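Local structure of fiber protein (Human adenovirus 14, 3F0Y) at residues F65-T70 with E186-A191; Y71-F76 with S178-D183; F118-T123 with M159-A164; T122-F127 with Y202-D207. The protein forms the trimeric knob at the tip of the adenovirus fiber and probably attaches the virus to its receptor on the host cell. All blocks are in the same frame, centred on the assembly; numbering follows the deposited sequence.

How the interactions relate
The four contacts fall into two pairs on the knob's antiparallel beta-sandwich. Interactions 1 and 2, centres 12 Å apart, touch where Leu68 packs on Ile74 and Phe76, and are joined in the chain, helix 63-66 leading by way of the 3-10 turn into strand 73-82. Interactions 3 and 4 share Thr122 and Thr123, with centres only 5 Å apart. Between the pairs the distance is large, about 34 Å from centre to centre for interactions 1 and 3. Neighbouring strands 151-160 and 171-180 connect interactions 3 and 2. Along the chain, interaction 3 nests inside 2, and 2 inside 1, while 4 crosses both. Interactions 3 and 4, at the end away from 1, reach the third subunit.

Interaction 1 of 4, residues F65-T70 with E186-A191; sequences FNMLTT and EGQTSA
Thr70 and Glu186 bring the two backbones together, their CA atoms 4.7 Å apart, where the 3-10 turn 67-70 passes the irregular segment 186-191. Glu186 N donates to Thr69 O over 2.9 Å, from above the carbonyl plane, and Thr70 CA directs its hydrogen at Glu186 O. Segment 186-191 then folds back on itself, Gly187 O accepting from both Ser190 N and Ala191 N. In the antiparallel beta-sandwich of the fiber knob this is a meeting of two connections, one between strands 51-60 and 73-82, the other between strands 171-180 and 199-204. Ala191 suits its place because a lone methyl fits among three side chains: its CB lies 3.6 Å from Thr69 OG1, 3.7 Å from Thr70 CG2 and 3.9 Å from Met67 SD. Each threonine turns its hydroxyl back to the carbonyl three residues earlier, Thr69 OG1 to Asn66 O and Thr70 OG1 to Met67 O, which spends the polar branch inside the turn. Met67, unbranched and bent at chi2 and chi3, lays CE 4.0 Å from Gln188 CA. Glu186 runs beside Thr69 with its CG, while its carboxylate takes Ser190 OG on OE1 and Tyr144 OH and Ser147 N on OE2.

Interaction 2 of 4, residues Y71-F76 with S178-D183; sequences YRNINF and SWNTGD
Tyr71 O receives the indole N-H of Trp179, 2.9 Å from NE1, and lies close to the plane of the indole ring, so a buried aromatic satisfies its one polar atom on a backbone carbonyl. Arg72 O accepts from Thr181 N. The Arg72 side chain is modelled in two conformers; in the one given, a bend at chi3 accompanies a bond from NE to a lone pair of Thr181 O, with Gly182 O over one guanidinium face, both therefore tentative. Asn73 pairs with Asn180 as a non-hydrogen-bonded pair, their side chains on the exposed face. Ile74 and Trp179 form the hydrogen-bonded pair, Ile74 N to Trp179 O at 3.1 Å and Trp179 N to Ile74 O at 2.9 Å. Branched at CB, Ile74 presents that atom over the six-membered ring of Trp179, 3.7 Å from its centroid, a CH-pi contact. Asn75 CB meets Ser178 CB at 3.8 Å. Phe76 CE1 approaches Trp179 CZ3 obliquely, extending the apolar side. The result is an antiparallel beta pairing in which strand 73-82 borders the sheet D-I-H-G of the knob sandwich beside strand 171-180.

Interaction 3 of 4, residues F118-T123 with M159-A164; sequences FMPSTT and MLNQRA
Pro120 packs against Leu160 and Asn161 in a buried contact between a loop and the end of a strand. In the knob's beta-sandwich it joins the long connection leading to strand 137-145 with the point where strand 151-160 gives way to its following turn. The apolar half is small: Pro120 CB lies 4.0 Å from Leu160 CB and 4.1 Å from its CD1, two apolar groups suited to a buried site. Asn161 supplies the polar half. Its backbone has a positive phi of 54°, which asparagine takes more readily than most residues. CG lies anti to the carbonyl carbon (chi1 -63°), and beyond it ND2 donates to Pro120 O at 3.2 Å, nearly straight at 162°, and also bonds Tyr125 O, while OD1 accepts from Cys172 N. Both ends of the buried amide are thereby satisfied, which fixes its flip and ties the loop, at Pro120 and Tyr125, to strand 171-180. Pro120 O lies near the amide plane, but ND2 stands well above the carbonyl plane. OD1 also brushes the proline ring, 3.5 Å from Pro120 CG, and Thr122 CG2 sits 3.8 Å from Asn161 ND2.

Interaction 4 of 4, residues T122-F127 with Y202-D207; sequences TTAYPF and YYIRED
Ala124 CB rests 3.9 Å from Ile204 CB and 4.0 Å from its CD1, forming the apolar centre; the small methyl lets the loop come close to the branched side chain at the end of strand 199-204. The same methyl lies over one face of the neighbouring Tyr125 ring, toward its rim. The Tyr125 and Tyr203 side chains cross at about a right angle, with Tyr125 CE1 3.7 Å from Tyr203 CB. In Tyr125 CG lies anti to the carbonyl carbon (chi1 -43°), and the ring beyond it reaches the strand, where OH accepts from Ile204 N at 2.9 Å, with that nitrogen at the ring edge, in its plane. Tyrosine suits this place by combining an apolar flank with a hydroxyl that satisfies a buried strand amide. Farther out, Glu206 bends at chi2 and OE1 takes Thr122 N at 3.1 Å, from above the carboxylate plane. One water donates to OE1 and bonds Thr123 OG1; a second bridges Glu206 OE2 and Thr122 OG1, and OE2 also bonds Tyr171 OH. Beyond this edge Asp207 makes a salt bridge to Lys102 of the third subunit, so this loop-strand packing borders the trimer interface of the fiber knob.

Interaction 1 of 4, residues F65-T70 with E186-A191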
loop_
_atom_site.group_PDB
_atom_site.type_symbol
_atom_site.label_atom_id
_atom_site.label_comp_id
_atom_site.label_asym_id
_atom_site.label_seq_id
_atom_site.Cartn_x
_atom_site.Cartn_y
_atom_site.Cartn_z
ATOM N N PHE A 65 -23.132 -16.931 -3.388
ATOM C CA PHE A 65 -21.880 -16.179 -3.335
ATOM C C PHE A 65 -21.015 -16.626 -2.160
ATOM O O PHE A 65 -19.813 -16.845 -2.317
ATOM C CB PHE A 65 -22.136 -14.674 -3.248
ATOM C CG PHE A 65 -20.882 -13.853 -3.298
ATOM C CD1 PHE A 65 -20.210 -13.668 -4.497
ATOM C CD2 PHE A 65 -20.360 -13.286 -2.145
ATOM C CE1 PHE A 65 -19.043 -12.919 -4.550
ATOM C CE2 PHE A 65 -19.192 -12.534 -2.188
ATOM C CZ PHE A 65 -18.535 -12.348 -3.395
ATOM N N ASN A 66 -21.629 -16.757 -0.988
ATOM C CA ASN A 66 -20.922 -17.212 0.205
ATOM C C ASN A 66 -20.360 -18.622 0.057
ATOM O O ASN A 66 -19.293 -18.927 0.587
ATOM C CB ASN A 66 -21.834 -17.139 1.435
ATOM C CG ASN A 66 -22.060 -15.716 1.908
ATOM O OD1 ASN A 66 -21.231 -14.837 1.680
ATOM N ND2 ASN A 66 -23.181 -15.484 2.578
ATOM N N MET A 67 -21.072 -19.471 -0.682
ATOM C CA MET A 67 -20.632 -20.846 -0.909
ATOM C C MET A 67 -19.499 -20.967 -1.930
ATOM O O MET A 67 -18.955 -22.055 -2.111
ATOM C CB MET A 67 -21.816 -21.723 -1.329
ATOM C CG MET A 67 -22.774 -22.046 -0.189
ATOM S SD MET A 67 -22.019 -23.014 1.132
ATOM C CE MET A 67 -21.740 -24.572 0.290
ATOM N N LEU A 68 -19.133 -19.865 -2.590
ATOM C CA LEU A 68 -17.976 -19.865 -3.493
ATOM C C LEU A 68 -16.692 -20.249 -2.753
ATOM O O LEU A 68 -15.763 -20.786 -3.354
ATOM C CB LEU A 68 -17.798 -18.505 -4.176
ATOM C CG LEU A 68 -18.902 -18.045 -5.132
ATOM C CD1 LEU A 68 -18.544 -16.692 -5.725
ATOM C CD2 LEU A 68 -19.157 -19.064 -6.239
ATOM N N THR A 69 -16.656 -19.989 -1.446
ATOM C CA THR A 69 -15.523 -20.370 -0.603
ATOM C C THR A 69 -15.288 -21.886 -0.518
ATOM O O THR A 69 -14.234 -22.321 -0.057
ATOM C CB THR A 69 -15.680 -19.810 0.830
ATOM O OG1 THR A 69 -16.937 -20.228 1.380
ATOM C CG2 THR A 69 -15.616 -18.287 0.816
ATOM N N THR A 70 -16.260 -22.686 -0.955
ATOM C CA THR A 70 -16.116 -24.144 -0.957
ATOM C C THR A 70 -15.486 -24.695 -2.244
ATOM O O THR A 70 -15.240 -25.897 -2.345
ATOM C CB THR A 70 -17.475 -24.844 -0.736
ATOM O OG1 THR A 70 -18.343 -24.577 -1.843
ATOM C CG2 THR A 70 -18.126 -24.357 0.554
ATOM N N GLU A 186 -13.007 -23.407 2.282
ATOM C CA GLU A 186 -13.956 -24.015 3.215
ATOM C C GLU A 186 -14.561 -25.299 2.664
ATOM O O GLU A 186 -14.443 -25.601 1.476
ATOM C CB GLU A 186 -15.101 -23.040 3.515
ATOM C CG GLU A 186 -14.685 -21.715 4.144
ATOM C CD GLU A 186 -14.253 -21.837 5.595
ATOM O OE1 GLU A 186 -14.311 -22.946 6.168
ATOM O OE2 GLU A 186 -13.859 -20.805 6.174
ATOM N N GLY A 187 -15.205 -26.053 3.551
ATOM C CA GLY A 187 -16.067 -27.162 3.158
ATOM C C GLY A 187 -17.508 -26.694 3.171
ATOM O O GLY A 187 -17.811 -25.609 3.680
ATOM N N GLN A 188 -18.401 -27.508 2.614
ATOM C CA GLN A 188 -19.826 -27.180 2.573
ATOM C C GLN A 188 -20.387 -26.867 3.961
ATOM O O GLN A 188 -21.221 -25.972 4.111
ATOM C CB GLN A 188 -20.624 -28.325 1.941
ATOM C CG GLN A 188 -20.461 -28.432 0.435
ATOM C CD GLN A 188 -21.147 -29.654 -0.148
ATOM O OE1 GLN A 188 -21.904 -29.552 -1.113
ATOM N NE2 GLN A 188 -20.887 -30.817 0.438
ATOM N N THR A 189 -19.916 -27.599 4.969
ATOM C CA THR A 189 -20.415 -27.459 6.334
ATOM C C THR A 189 -19.710 -26.356 7.135
ATOM O O THR A 189 -20.229 -25.920 8.165
ATOM C CB THR A 189 -20.297 -28.795 7.105
ATOM O OG1 THR A 189 -18.929 -29.216 7.139
ATOM C CG2 THR A 189 -21.137 -29.875 6.436
ATOM N N SER A 190 -18.543 -25.907 6.669
ATOM C CA SER A 190 -17.757 -24.885 7.376
ATOM C C SER A 190 -17.905 -23.474 6.786
ATOM O O SER A 190 -17.580 -22.491 7.453
ATOM C CB SER A 190 -16.275 -25.278 7.411
ATOM O OG SER A 190 -15.707 -25.299 6.113
ATOM N N ALA A 191 -18.386 -23.373 5.549
ATOM C CA ALA A 191 -18.590 -22.072 4.911
ATOM C C ALA A 191 -19.632 -21.251 5.673
ATOM O O ALA A 191 -20.626 -21.794 6.155
ATOM C CB ALA A 191 -19.017 -22.247 3.458
#

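Interaction 2 of 4, residues Y71-F76 with S178-D183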
loop_
_atom_site.group_PDB
_atom_site.type_symbol
_atom_site.label_atom_id
_atom_site.label_comp_id
_atom_site.label_asym_id
_atom_site.label_seq_id
_atom_site.Cartn_x
_atom_site.Cartn_y
_atom_site.Cartn_z
ATOM N N TYR A 71 -15.218 -23.821 -3.214
ATOM C CA TYR A 71 -14.691 -24.235 -4.517
ATOM C C TYR A 71 -13.196 -23.924 -4.649
ATOM O O TYR A 71 -12.716 -22.941 -4.090
ATOM C CB TYR A 71 -15.488 -23.557 -5.634
ATOM C CG TYR A 71 -16.944 -23.971 -5.659
ATOM C CD1 TYR A 71 -17.875 -23.339 -4.845
ATOM C CD2 TYR A 71 -17.388 -24.999 -6.487
ATOM C CE1 TYR A 71 -19.211 -23.714 -4.852
ATOM C CE2 TYR A 71 -18.726 -25.382 -6.505
ATOM C CZ TYR A 71 -19.633 -24.735 -5.684
ATOM O OH TYR A 71 -20.958 -25.105 -5.692
ATOM N N ARG A 72 -12.476 -24.775 -5.386
ATOM C CA ARG A 72 -11.027 -24.639 -5.563
ATOM C C ARG A 72 -10.650 -23.612 -6.630
ATOM O O ARG A 72 -9.577 -23.015 -6.569
ATOM C CB ARG A 72 -10.408 -25.992 -5.931
ATOM C CG ARG A 72 -10.242 -26.941 -4.755
ATOM C CD ARG A 72 -10.017 -28.385 -5.196
ATOM N NE ARG A 72 -8.855 -28.547 -6.074
ATOM C CZ ARG A 72 -8.322 -29.719 -6.418
ATOM N NH1 ARG A 72 -8.833 -30.862 -5.969
ATOM N NH2 ARG A 72 -7.267 -29.751 -7.224
ATOM N N ASN A 73 -11.527 -23.429 -7.611
ATOM C CA ASN A 73 -11.285 -22.518 -8.727
ATOM C C ASN A 73 -12.436 -21.530 -8.831
ATOM O O ASN A 73 -13.544 -21.894 -9.232
ATOM C CB ASN A 73 -11.129 -23.290 -10.042
ATOM C CG ASN A 73 -10.151 -24.442 -9.931
ATOM O OD1 ASN A 73 -10.545 -25.609 -9.876
ATOM N ND2 ASN A 73 -8.867 -24.119 -9.881
ATOM N N ILE A 74 -12.170 -20.285 -8.453
ATOM C CA ILE A 74 -13.187 -19.241 -8.454
ATOM C C ILE A 74 -12.615 -17.957 -9.025
ATOM O O ILE A 74 -11.443 -17.640 -8.814
ATOM C CB ILE A 74 -13.694 -18.956 -7.022
ATOM C CG1 ILE A 74 -14.536 -20.121 -6.499
ATOM C CG2 ILE A 74 -14.515 -17.669 -6.975
ATOM C CD1 ILE A 74 -15.864 -20.292 -7.210
ATOM N N ASN A 75 -13.448 -17.237 -9.767
ATOM C CA ASN A 75 -13.178 -15.847 -10.089
ATOM C C ASN A 75 -14.483 -15.061 -10.134
ATOM O O ASN A 75 -15.519 -15.577 -10.569
ATOM C CB ASN A 75 -12.409 -15.713 -11.408
ATOM C CG ASN A 75 -13.238 -16.096 -12.614
ATOM O OD1 ASN A 75 -13.689 -15.232 -13.366
ATOM N ND2 ASN A 75 -13.452 -17.393 -12.801
ATOM N N PHE A 76 -14.437 -13.826 -9.648
ATOM C CA PHE A 76 -15.568 -12.920 -9.761
ATOM C C PHE A 76 -15.066 -11.488 -9.871
ATOM O O PHE A 76 -14.059 -11.125 -9.257
ATOM C CB PHE A 76 -16.544 -13.090 -8.590
ATOM C CG PHE A 76 -15.912 -12.968 -7.230
ATOM C CD1 PHE A 76 -15.457 -14.092 -6.557
ATOM C CD2 PHE A 76 -15.799 -11.730 -6.610
ATOM C CE1 PHE A 76 -14.885 -13.985 -5.297
ATOM C CE2 PHE A 76 -15.228 -11.616 -5.350
ATOM C CZ PHE A 76 -14.772 -12.745 -4.693
ATOM N N SER A 178 -9.753 -13.768 -7.623
ATOM C CA SER A 178 -9.650 -15.137 -8.110
ATOM C C SER A 178 -8.724 -15.991 -7.261
ATOM O O SER A 178 -7.829 -15.488 -6.578
ATOM C CB SER A 178 -9.169 -15.153 -9.564
ATOM O OG SER A 178 -7.827 -14.708 -9.666
ATOM N N TRP A 179 -8.954 -17.297 -7.309
ATOM C CA TRP A 179 -7.993 -18.246 -6.778
ATOM C C TRP A 179 -8.087 -19.580 -7.507
ATOM O O TRP A 179 -9.138 -19.937 -8.039
ATOM C CB TRP A 179 -8.161 -18.426 -5.268
ATOM C CG TRP A 179 -9.450 -19.046 -4.844
ATOM C CD1 TRP A 179 -9.727 -20.377 -4.763
ATOM C CD2 TRP A 179 -10.628 -18.363 -4.401
ATOM N NE1 TRP A 179 -11.010 -20.567 -4.316
ATOM C CE2 TRP A 179 -11.586 -19.347 -4.082
ATOM C CE3 TRP A 179 -10.969 -17.013 -4.249
ATOM C CZ2 TRP A 179 -12.867 -19.027 -3.622
ATOM C CZ3 TRP A 179 -12.242 -16.694 -3.791
ATOM C CH2 TRP A 179 -13.174 -17.698 -3.484
ATOM N N ASN A 180 -6.955 -20.275 -7.539
ATOM C CA ASN A 180 -6.833 -21.583 -8.169
ATOM C C ASN A 180 -5.897 -22.437 -7.311
ATOM O O ASN A 180 -4.676 -22.347 -7.441
ATOM C CB ASN A 180 -6.287 -21.418 -9.595
ATOM C CG ASN A 180 -6.159 -22.736 -10.347
ATOM O OD1 ASN A 180 -6.408 -23.812 -9.804
ATOM N ND2 ASN A 180 -5.767 -22.650 -11.614
ATOM N N THR A 181 -6.480 -23.249 -6.430
ATOM C CA THR A 181 -5.721 -23.992 -5.426
ATOM C C THR A 181 -6.069 -25.476 -5.404
ATOM O O THR A 181 -7.006 -25.914 -6.069
ATOM C CB THR A 181 -5.988 -23.408 -4.022
ATOM O OG1 THR A 181 -7.400 -23.398 -3.767
ATOM C CG2 THR A 181 -5.452 -21.985 -3.929
ATOM N N GLY A 182 -5.297 -26.241 -4.638
ATOM C CA GLY A 182 -5.532 -27.673 -4.466
ATOM C C GLY A 182 -6.586 -27.976 -3.416
ATOM O O GLY A 182 -7.196 -29.045 -3.434
ATOM N N ASP A 183 -6.788 -27.037 -2.492
ATOM C CA ASP A 183 -7.808 -27.158 -1.453
ATOM C C ASP A 183 -8.621 -25.868 -1.389
ATOM O O ASP A 183 -8.057 -24.774 -1.445
ATOM C CB ASP A 183 -7.156 -27.418 -0.092
ATOM C CG ASP A 183 -6.445 -28.761 -0.026
ATOM O OD1 ASP A 183 -7.074 -29.791 -0.356
ATOM O OD2 ASP A 183 -5.259 -28.786 0.370
#

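Interaction 3 of 4, residues F118-T123 with M159-A164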
loop_
_atom_site.group_PDB
_atom_site.type_symbol
_atom_site.label_atom_id
_atom_site.label_comp_id
_atom_site.label_asym_id
_atom_site.label_seq_id
_atom_site.Cartn_x
_atom_site.Cartn_y
_atom_site.Cartn_z
ATOM N N PHE A 118 -11.962 11.726 -9.118
ATOM C CA PHE A 118 -11.771 10.424 -8.473
ATOM C C PHE A 118 -11.493 9.331 -9.506
ATOM O O PHE A 118 -11.100 8.224 -9.145
ATOM C CB PHE A 118 -13.005 10.029 -7.655
ATOM C CG PHE A 118 -13.163 10.802 -6.381
ATOM C CD1 PHE A 118 -13.954 11.944 -6.336
ATOM C CD2 PHE A 118 -12.533 10.380 -5.221
ATOM C CE1 PHE A 118 -14.106 12.655 -5.151
ATOM C CE2 PHE A 118 -12.679 11.085 -4.037
ATOM C CZ PHE A 118 -13.466 12.223 -4.000
ATOM N N MET A 119 -11.702 9.643 -10.783
ATOM C CA MET A 119 -11.640 8.645 -11.846
ATOM C C MET A 119 -10.211 8.298 -12.241
ATOM O O MET A 119 -9.308 9.118 -12.084
ATOM C CB MET A 119 -12.375 9.151 -13.086
ATOM C CG MET A 119 -13.856 9.406 -12.878
ATOM S SD MET A 119 -14.746 7.889 -12.505
ATOM C CE MET A 119 -14.782 7.935 -10.718
ATOM N N PRO A 120 -10.008 7.081 -12.776
ATOM C CA PRO A 120 -8.703 6.731 -13.331
ATOM C C PRO A 120 -8.406 7.546 -14.584
ATOM O O PRO A 120 -9.241 7.620 -15.488
ATOM C CB PRO A 120 -8.848 5.242 -13.668
ATOM C CG PRO A 120 -10.300 5.032 -13.850
ATOM C CD PRO A 120 -10.971 5.972 -12.897
ATOM N N SER A 121 -7.230 8.168 -14.614
ATOM C CA SER A 121 -6.820 9.014 -15.727
ATOM C C SER A 121 -6.861 8.264 -17.054
ATOM O O SER A 121 -6.300 7.176 -17.176
ATOM C CB SER A 121 -5.404 9.550 -15.490
ATOM O OG SER A 121 -4.867 10.113 -16.673
ATOM N N THR A 122 -7.523 8.851 -18.047
ATOM C CA THR A 122 -7.513 8.304 -19.404
ATOM C C THR A 122 -6.165 8.553 -20.082
ATOM O O THR A 122 -5.847 7.918 -21.084
ATOM C CB THR A 122 -8.646 8.889 -20.270
ATOM O OG1 THR A 122 -8.570 10.318 -20.266
ATOM C CG2 THR A 122 -10.004 8.450 -19.737
ATOM N N THR A 123 -5.379 9.481 -19.537
ATOM C CA THR A 123 -4.018 9.711 -20.008
ATOM C C THR A 123 -3.083 8.622 -19.489
ATOM O O THR A 123 -2.245 8.131 -20.232
ATOM C CB THR A 123 -3.490 11.094 -19.581
ATOM O OG1 THR A 123 -4.405 12.106 -20.018
ATOM C CG2 THR A 123 -2.121 11.360 -20.190
ATOM N N MET A 159 -8.205 -3.762 -13.664
ATOM C CA MET A 159 -7.979 -3.135 -14.957
ATOM C C MET A 159 -8.706 -1.799 -14.972
ATOM O O MET A 159 -9.910 -1.737 -14.727
ATOM C CB MET A 159 -8.468 -4.012 -16.110
ATOM C CG MET A 159 -7.998 -3.514 -17.475
ATOM S SD MET A 159 -8.467 -4.572 -18.858
ATOM C CE MET A 159 -10.232 -4.282 -18.922
ATOM N N LEU A 160 -7.959 -0.737 -15.245
ATOM C CA LEU A 160 -8.519 0.604 -15.325
ATOM C C LEU A 160 -8.781 0.955 -16.780
ATOM O O LEU A 160 -7.911 0.774 -17.630
ATOM C CB LEU A 160 -7.555 1.615 -14.707
ATOM C CG LEU A 160 -7.158 1.327 -13.259
ATOM C CD1 LEU A 160 -6.150 2.352 -12.772
ATOM C CD2 LEU A 160 -8.379 1.301 -12.356
ATOM N N ASN A 161 -9.984 1.455 -17.057
ATOM C CA ASN A 161 -10.376 1.878 -18.400
ATOM C C ASN A 161 -10.176 0.765 -19.441
ATOM O O ASN A 161 -10.852 -0.259 -19.364
ATOM C CB ASN A 161 -9.652 3.181 -18.765
ATOM C CG ASN A 161 -10.034 4.334 -17.848
ATOM O OD1 ASN A 161 -11.096 4.322 -17.227
ATOM N ND2 ASN A 161 -9.164 5.334 -17.757
ATOM N N GLN A 162 -9.258 0.959 -20.392
ATOM C CA GLN A 162 -8.935 -0.032 -21.433
ATOM C C GLN A 162 -10.044 -0.237 -22.467
ATOM O O GLN A 162 -9.830 -0.015 -23.660
ATOM C CB GLN A 162 -8.515 -1.382 -20.822
ATOM C CG GLN A 162 -8.175 -2.465 -21.846
ATOM C CD GLN A 162 -7.212 -1.990 -22.914
ATOM O OE1 GLN A 162 -6.154 -1.444 -22.607
ATOM N NE2 GLN A 162 -7.573 -2.194 -24.176
ATOM N N ARG A 163 -11.214 -0.681 -22.020
ATOM C CA ARG A 163 -12.311 -0.953 -22.942
ATOM C C ARG A 163 -13.656 -0.525 -22.348
ATOM O O ARG A 163 -13.972 -0.834 -21.200
ATOM C CB ARG A 163 -12.280 -2.432 -23.371
ATOM C CG ARG A 163 -13.408 -3.330 -22.883
ATOM C CD ARG A 163 -13.149 -4.787 -23.271
ATOM N NE ARG A 163 -12.762 -5.596 -22.114
ATOM C CZ ARG A 163 -13.616 -6.177 -21.271
ATOM N NH1 ARG A 163 -14.931 -6.056 -21.435
ATOM N NH2 ARG A 163 -13.152 -6.887 -20.250
ATOM N N ALA A 164 -14.423 0.227 -23.132
ATOM C CA ALA A 164 -15.754 0.675 -22.730
ATOM C C ALA A 164 -16.794 -0.286 -23.289
ATOM O O ALA A 164 -16.551 -0.950 -24.296
ATOM C CB ALA A 164 -16.011 2.086 -23.234
#

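Interaction 4 of 4, residues T122-F127 with Y202-D207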
loop_
_atom_site.group_PDB
_atom_site.type_symbol
_atom_site.label_atom_id
_atom_site.label_comp_id
_atom_site.label_asym_id
_atom_site.label_seq_id
_atom_site.Cartn_x
_atom_site.Cartn_y
_atom_site.Cartn_z
ATOM N N THR A 122 -7.523 8.851 -18.047
ATOM C CA THR A 122 -7.513 8.304 -19.404
ATOM C C THR A 122 -6.165 8.553 -20.082
ATOM O O THR A 122 -5.847 7.918 -21.084
ATOM C CB THR A 122 -8.646 8.889 -20.270
ATOM O OG1 THR A 122 -8.570 10.318 -20.266
ATOM C CG2 THR A 122 -10.004 8.450 -19.737
ATOM N N THR A 123 -5.379 9.481 -19.537
ATOM C CA THR A 123 -4.018 9.711 -20.008
ATOM C C THR A 123 -3.083 8.622 -19.489
ATOM O O THR A 123 -2.245 8.131 -20.232
ATOM C CB THR A 123 -3.490 11.094 -19.581
ATOM O OG1 THR A 123 -4.405 12.106 -20.018
ATOM C CG2 THR A 123 -2.121 11.360 -20.190
ATOM N N ALA A 124 -3.235 8.248 -18.221
ATOM C CA ALA A 124 -2.436 7.175 -17.626
ATOM C C ALA A 124 -2.954 5.798 -18.037
ATOM O O ALA A 124 -2.168 4.873 -18.253
ATOM C CB ALA A 124 -2.433 7.299 -16.105
ATOM N N TYR A 125 -4.277 5.676 -18.139
ATOM C CA TYR A 125 -4.950 4.408 -18.429
ATOM C C TYR A 125 -5.883 4.601 -19.626
ATOM O O TYR A 125 -7.072 4.894 -19.462
ATOM C CB TYR A 125 -5.709 3.931 -17.185
ATOM C CG TYR A 125 -4.890 4.110 -15.929
ATOM C CD1 TYR A 125 -5.197 5.108 -15.009
ATOM C CD2 TYR A 125 -3.775 3.317 -15.690
ATOM C CE1 TYR A 125 -4.432 5.291 -13.872
ATOM C CE2 TYR A 125 -3.004 3.491 -14.555
ATOM C CZ TYR A 125 -3.336 4.482 -13.649
ATOM O OH TYR A 125 -2.579 4.670 -12.518
ATOM N N PRO A 126 -5.337 4.458 -20.845
ATOM C CA PRO A 126 -6.098 4.770 -22.047
ATOM C C PRO A 126 -7.169 3.742 -22.389
ATOM O O PRO A 126 -7.189 2.648 -21.821
ATOM C CB PRO A 126 -5.025 4.803 -23.139
ATOM C CG PRO A 126 -3.963 3.904 -22.651
ATOM C CD PRO A 126 -3.971 4.001 -21.159
ATOM N N PHE A 127 -8.057 4.124 -23.300
ATOM C CA PHE A 127 -9.020 3.206 -23.897
ATOM C C PHE A 127 -8.542 2.827 -25.291
ATOM O O PHE A 127 -8.011 3.671 -26.018
ATOM C CB PHE A 127 -10.403 3.852 -24.007
ATOM C CG PHE A 127 -11.167 3.878 -22.721
ATOM C CD1 PHE A 127 -11.097 4.979 -21.881
ATOM C CD2 PHE A 127 -11.967 2.806 -22.354
ATOM C CE1 PHE A 127 -11.807 5.010 -20.699
ATOM C CE2 PHE A 127 -12.681 2.828 -21.167
ATOM C CZ PHE A 127 -12.600 3.933 -20.336
ATOM N N TYR A 202 -3.457 1.960 -5.916
ATOM C CA TYR A 202 -3.299 3.365 -6.258
ATOM C C TYR A 202 -3.335 3.556 -7.766
ATOM O O TYR A 202 -2.894 2.693 -8.524
ATOM C CB TYR A 202 -1.984 3.899 -5.681
ATOM C CG TYR A 202 -1.745 3.457 -4.257
ATOM C CD1 TYR A 202 -2.003 4.306 -3.186
ATOM C CD2 TYR A 202 -1.287 2.170 -3.979
ATOM C CE1 TYR A 202 -1.793 3.891 -1.880
ATOM C CE2 TYR A 202 -1.074 1.748 -2.683
ATOM C CZ TYR A 202 -1.329 2.609 -1.639
ATOM O OH TYR A 202 -1.116 2.180 -0.352
ATOM N N TYR A 203 -3.879 4.689 -8.193
ATOM C CA TYR A 203 -3.876 5.033 -9.599
ATOM C C TYR A 203 -3.848 6.539 -9.788
ATOM O O TYR A 203 -4.296 7.295 -8.922
ATOM C CB TYR A 203 -5.052 4.386 -10.344
ATOM C CG TYR A 203 -6.443 4.769 -9.878
ATOM C CD1 TYR A 203 -7.022 5.975 -10.260
ATOM C CD2 TYR A 203 -7.200 3.899 -9.097
ATOM C CE1 TYR A 203 -8.308 6.318 -9.856
ATOM C CE2 TYR A 203 -8.488 4.231 -8.688
ATOM C CZ TYR A 203 -9.035 5.443 -9.072
ATOM O OH TYR A 203 -10.309 5.778 -8.674
ATOM N N ILE A 204 -3.296 6.958 -10.923
ATOM C CA ILE A 204 -3.193 8.367 -11.265
ATOM C C ILE A 204 -4.583 8.856 -11.630
ATOM O O ILE A 204 -5.245 8.281 -12.495
ATOM C CB ILE A 204 -2.227 8.595 -12.440
ATOM C CG1 ILE A 204 -0.806 8.180 -12.046
ATOM C CG2 ILE A 204 -2.250 10.056 -12.874
ATOM C CD1 ILE A 204 0.154 8.104 -13.207
ATOM N N ARG A 205 -5.032 9.911 -10.965
ATOM C CA ARG A 205 -6.410 10.339 -11.131
ATOM C C ARG A 205 -6.602 11.327 -12.277
ATOM O O ARG A 205 -5.690 12.069 -12.654
ATOM C CB ARG A 205 -6.997 10.875 -9.821
ATOM C CG ARG A 205 -6.321 12.081 -9.206
ATOM C CD ARG A 205 -6.848 12.279 -7.789
ATOM N NE ARG A 205 -6.354 13.480 -7.123
ATOM C CZ ARG A 205 -6.717 14.725 -7.434
ATOM N NH1 ARG A 205 -7.580 14.963 -8.413
ATOM N NH2 ARG A 205 -6.207 15.746 -6.758
ATOM N N GLU A 206 -7.804 11.286 -12.843
ATOM C CA GLU A 206 -8.230 12.198 -13.893
ATOM C C GLU A 206 -8.309 13.606 -13.312
ATOM O O GLU A 206 -8.448 13.774 -12.101
ATOM C CB GLU A 206 -9.602 11.745 -14.412
ATOM C CG GLU A 206 -10.219 12.562 -15.546
ATOM C CD GLU A 206 -9.715 12.179 -16.925
ATOM O OE1 GLU A 206 -8.620 11.593 -17.041
ATOM O OE2 GLU A 206 -10.428 12.471 -17.907
ATOM N N ASP A 207 -8.195 14.612 -14.174
ATOM C CA ASP A 207 -8.389 16.001 -13.763
ATOM C C ASP A 207 -9.836 16.418 -13.981
ATOM O O ASP A 207 -10.503 15.917 -14.885
ATOM C CB ASP A 207 -7.455 16.916 -14.545
ATOM C CG ASP A 207 -6.000 16.629 -14.262
ATOM O OD1 ASP A 207 -5.262 16.323 -15.217
ATOM O OD2 ASP A 207 -5.596 16.698 -13.081
HETATM O O HOH W 1 -6.713 12.560 -18.616
HETATM O O HOH W 2 -11.037 11.427 -20.280
#